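Local structure of CREG-like beta-barrel domain-containing protein (Agrobacterium tumefaciens, 3DNH) at residues A[107-112]-A[152-157]. The protein is of unknown function but has a CREG-like barrel of the pyridoxamine 5'-phosphate oxidase type, within a superfamily that includes many FMN-binding proteins. Residues are numbered along the deposited sequence; the frame is centred on the assembly and turned at random.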
ATOM      1  N   LEU A 107      -7.263   6.674  -3.052  1.00 38.88           N
ATOM      2  CA  LEU A 107      -8.552   6.341  -3.606  1.00 37.14           C
ATOM      3  C   LEU A 107      -9.006   4.990  -3.088  1.00 37.01           C
ATOM      4  O   LEU A 107      -8.332   3.976  -3.316  1.00 36.52           O
ATOM      5  CB  LEU A 107      -8.497   6.411  -5.142  1.00 37.18           C
ATOM      6  CG  LEU A 107      -9.670   5.826  -5.907  1.00 37.12           C
ATOM      7  CD1 LEU A 107     -10.858   6.808  -5.796  1.00 38.71           C
ATOM      8  CD2 LEU A 107      -9.287   5.598  -7.341  1.00 39.88           C
ATOM      9  N   THR A 108     -10.116   4.984  -2.344  1.00 36.12           N
ATOM     10  CA  THR A 108     -10.693   3.726  -1.877  1.00 36.15           C
ATOM     11  C   THR A 108     -11.912   3.353  -2.722  1.00 36.02           C
ATOM     12  O   THR A 108     -12.824   4.155  -2.884  1.00 34.58           O
ATOM     13  CB  THR A 108     -11.039   3.768  -0.358  1.00 36.43           C
ATOM     14  OG1 THR A 108      -9.838   4.004   0.375  1.00 37.67           O
ATOM     15  CG2 THR A 108     -11.614   2.436   0.094  1.00 35.63           C
ATOM     16  N   LEU A 109     -11.902   2.132  -3.265  1.00 36.38           N
ATOM     17  CA  LEU A 109     -13.006   1.611  -4.061  1.00 37.39           C
ATOM     18  C   LEU A 109     -13.533   0.359  -3.379  1.00 37.59           C
ATOM     19  O   LEU A 109     -12.778  -0.578  -3.127  1.00 38.36           O
ATOM     20  CB  LEU A 109     -12.554   1.307  -5.499  1.00 37.42           C
ATOM     21  CG  LEU A 109     -11.769   2.399  -6.266  1.00 38.96           C
ATOM     22  CD1 LEU A 109     -11.206   1.811  -7.553  1.00 38.73           C
ATOM     23  CD2 LEU A 109     -12.686   3.582  -6.614  1.00 37.32           C
ATOM     24  N   VAL A 110     -14.825   0.379  -3.048  1.00 37.38           N
ATOM     25  CA  VAL A 110     -15.480  -0.732  -2.386  1.00 36.50           C
ATOM     26  C   VAL A 110     -16.429  -1.406  -3.366  1.00 36.44           C
ATOM     27  O   VAL A 110     -17.177  -0.726  -4.044  1.00 36.83           O
ATOM     28  CB  VAL A 110     -16.194  -0.249  -1.111  1.00 35.47           C
ATOM     29  CG1 VAL A 110     -16.969  -1.382  -0.448  1.00 35.13           C
ATOM     30  CG2 VAL A 110     -15.184   0.397  -0.162  1.00 33.05           C
ATOM     31  N   GLY A 111     -16.412  -2.738  -3.438  1.00 37.67           N
ATOM     32  CA  GLY A 111     -17.364  -3.449  -4.317  1.00 37.60           C
ATOM     33  C   GLY A 111     -17.216  -4.953  -4.302  1.00 38.67           C
ATOM     34  O   GLY A 111     -16.938  -5.536  -3.253  1.00 38.44           O
ATOM     35  N   ARG A 112     -17.427  -5.590  -5.457  1.00 39.40           N
ATOM     36  CA  ARG A 112     -17.304  -7.056  -5.562  1.00 39.19           C
ATOM     37  C   ARG A 112     -16.190  -7.488  -6.501  1.00 39.98           C
ATOM     38  O   ARG A 112     -15.911  -6.824  -7.493  1.00 40.59           O
ATOM     39  CB  ARG A 112     -18.641  -7.720  -5.921  1.00 38.94           C
ATOM     40  CG  ARG A 112     -19.648  -7.662  -4.781  1.00 37.80           C
ATOM     41  CD  ARG A 112     -21.053  -8.062  -5.184  1.00 38.81           C
ATOM     42  NE  ARG A 112     -21.912  -7.895  -4.012  1.00 40.29           N
ATOM     43  CZ  ARG A 112     -22.024  -8.772  -3.010  1.00 41.25           C
ATOM     44  NH1 ARG A 112     -22.797  -8.471  -1.970  1.00 40.86           N
ATOM     45  NH2 ARG A 112     -21.379  -9.941  -3.037  1.00 40.51           N
ATOM     46  N   GLU A 152     -18.746  -0.342  -6.203  1.00 37.61           N
ATOM     47  CA  GLU A 152     -20.048   0.035  -5.700  1.00 37.27           C
ATOM     48  C   GLU A 152     -20.004   1.314  -4.869  1.00 36.61           C
ATOM     49  O   GLU A 152     -21.030   1.941  -4.636  1.00 35.99           O
ATOM     50  CB  GLU A 152     -20.672  -1.110  -4.879  1.00 37.85           C
ATOM     51  CG  GLU A 152     -20.844  -2.375  -5.665  1.00 40.67           C
ATOM     52  CD  GLU A 152     -21.459  -3.473  -4.861  1.00 43.99           C
ATOM     53  OE1 GLU A 152     -20.751  -4.131  -4.082  1.00 45.92           O
ATOM     54  OE2 GLU A 152     -22.663  -3.698  -5.025  1.00 47.26           O
ATOM     55  N   GLY A 153     -18.821   1.710  -4.423  1.00 36.37           N
ATOM     56  CA  GLY A 153     -18.713   2.904  -3.601  1.00 35.42           C
ATOM     57  C   GLY A 153     -17.304   3.395  -3.655  1.00 36.25           C
ATOM     58  O   GLY A 153     -16.367   2.598  -3.853  1.00 36.80           O
ATOM     59  N   VAL A 154     -17.143   4.703  -3.522  1.00 36.10           N
ATOM     60  CA  VAL A 154     -15.844   5.363  -3.797  1.00 35.33           C
ATOM     61  C   VAL A 154     -15.586   6.359  -2.685  1.00 35.97           C
ATOM     62  O   VAL A 154     -16.495   7.111  -2.304  1.00 35.63           O
ATOM     63  CB  VAL A 154     -15.897   6.186  -5.117  1.00 34.93           C
ATOM     64  CG1 VAL A 154     -14.557   6.950  -5.401  1.00 32.95           C
ATOM     65  CG2 VAL A 154     -16.263   5.319  -6.259  1.00 35.09           C
ATOM     66  N   GLN A 155     -14.351   6.396  -2.195  1.00 36.44           N
ATOM     67  CA  GLN A 155     -13.895   7.528  -1.362  1.00 37.39           C
ATOM     68  C   GLN A 155     -12.545   8.049  -1.872  1.00 36.80           C
ATOM     69  O   GLN A 155     -11.658   7.261  -2.110  1.00 36.40           O
ATOM     70  CB  GLN A 155     -13.761   7.051   0.078  1.00 37.50           C
ATOM     71  CG  GLN A 155     -13.781   8.130   1.116  1.00 41.65           C
ATOM     72  CD  GLN A 155     -15.124   8.858   1.206  1.00 41.98           C
ATOM     73  OE1 GLN A 155     -16.205   8.313   0.910  1.00 45.79           O
ATOM     74  NE2 GLN A 155     -15.049  10.090   1.611  1.00 42.54           N
ATOM     75  N   ILE A 156     -12.395   9.356  -2.053  1.00 37.17           N
ATOM     76  CA  ILE A 156     -11.089   9.923  -2.389  1.00 39.21           C
ATOM     77  C   ILE A 156     -10.603  10.842  -1.277  1.00 41.79           C
ATOM     78  O   ILE A 156     -11.372  11.590  -0.666  1.00 41.41           O
ATOM     79  CB  ILE A 156     -11.058  10.646  -3.760  1.00 38.42           C
ATOM     80  CG1 ILE A 156      -9.637  11.137  -4.103  1.00 38.22           C
ATOM     81  CG2 ILE A 156     -12.002  11.832  -3.786  1.00 38.65           C
ATOM     82  CD1 ILE A 156      -8.603  10.037  -4.366  1.00 39.83           C
ATOM     83  N   ASN A 157      -9.295  10.823  -1.061  1.00 44.68           N
ATOM     84  CA  ASN A 157      -8.732  11.313   0.180  1.00 46.88           C
ATOM     85  C   ASN A 157      -7.336  11.897   0.027  1.00 47.70           C
ATOM     86  O   ASN A 157      -6.537  11.396  -0.755  1.00 46.80           O
ATOM     87  CB  ASN A 157      -8.653  10.116   1.102  1.00 47.14           C
ATOM     88  CG  ASN A 157      -9.188  10.402   2.408  1.00 50.04           C
ATOM     89  OD1 ASN A 157      -8.506  10.991   3.256  1.00 55.54           O
ATOM     90  ND2 ASN A 157     -10.439  10.019   2.619  1.00 52.46           N
TER
HETATM   91  O   HOH W   1     -23.605  -6.173  -4.086  1.00 40.11           O
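E152 and V110 open the pairing of 152-157 with 107-112, two neighbouring antiparallel strands of the six-stranded barrel, and they show how a classic beta bulge is accommodated. The bulge sets two residues, E152 and G153, opposite one, V110, whose O takes two bonds, a straighter one from E152 N (2.7 Å) and a more bent one from G153 N (3.0 Å, 135° at the hydrogen). The E152 side chain, extended beyond CG, lies over the backbone of G111, with OE1 3.5 Å from G111 CA. That same oxygen forms a long salt bridge with R112 NE at 3.9 Å, guanidinium and carboxylate planes 64° apart. OE1 also has a hydrogen bond to Y53 OH of the second subunit, a residue that packs on V110 and R112.

G153 O accepts V110 N and so closes the V110-G153 hydrogen-bonded pair; regular pairing continues from V154, which turns to the face shared with L107, L109 and I156. Its CG1, anti to the backbone N (chi1 177°), reaches L107 CD1 at 3.7 Å, and CG2 lies alongside L109 CD2; helix 169-172 closes over V154 and L109. Q155 exchanges both backbone bonds with T108 on the opposite face, where Y55 of the second subunit packs against both residues and T108 OG1 bonds to T92 OG1 and to T56 O of that subunit. I156 then sets CD1 3.7 Å from L107 CB, and helix 28-38 touches both residues.

The two faces thus differ in chemistry: one is wholly aliphatic and joins the strands to helices of their own chain, whereas the mixed face of T108, V110 and Q155, together with the carboxylate at the bulge, meets Y53 and Y55 of the second subunit, consistent with a barrel wall that also serves the dimer interface.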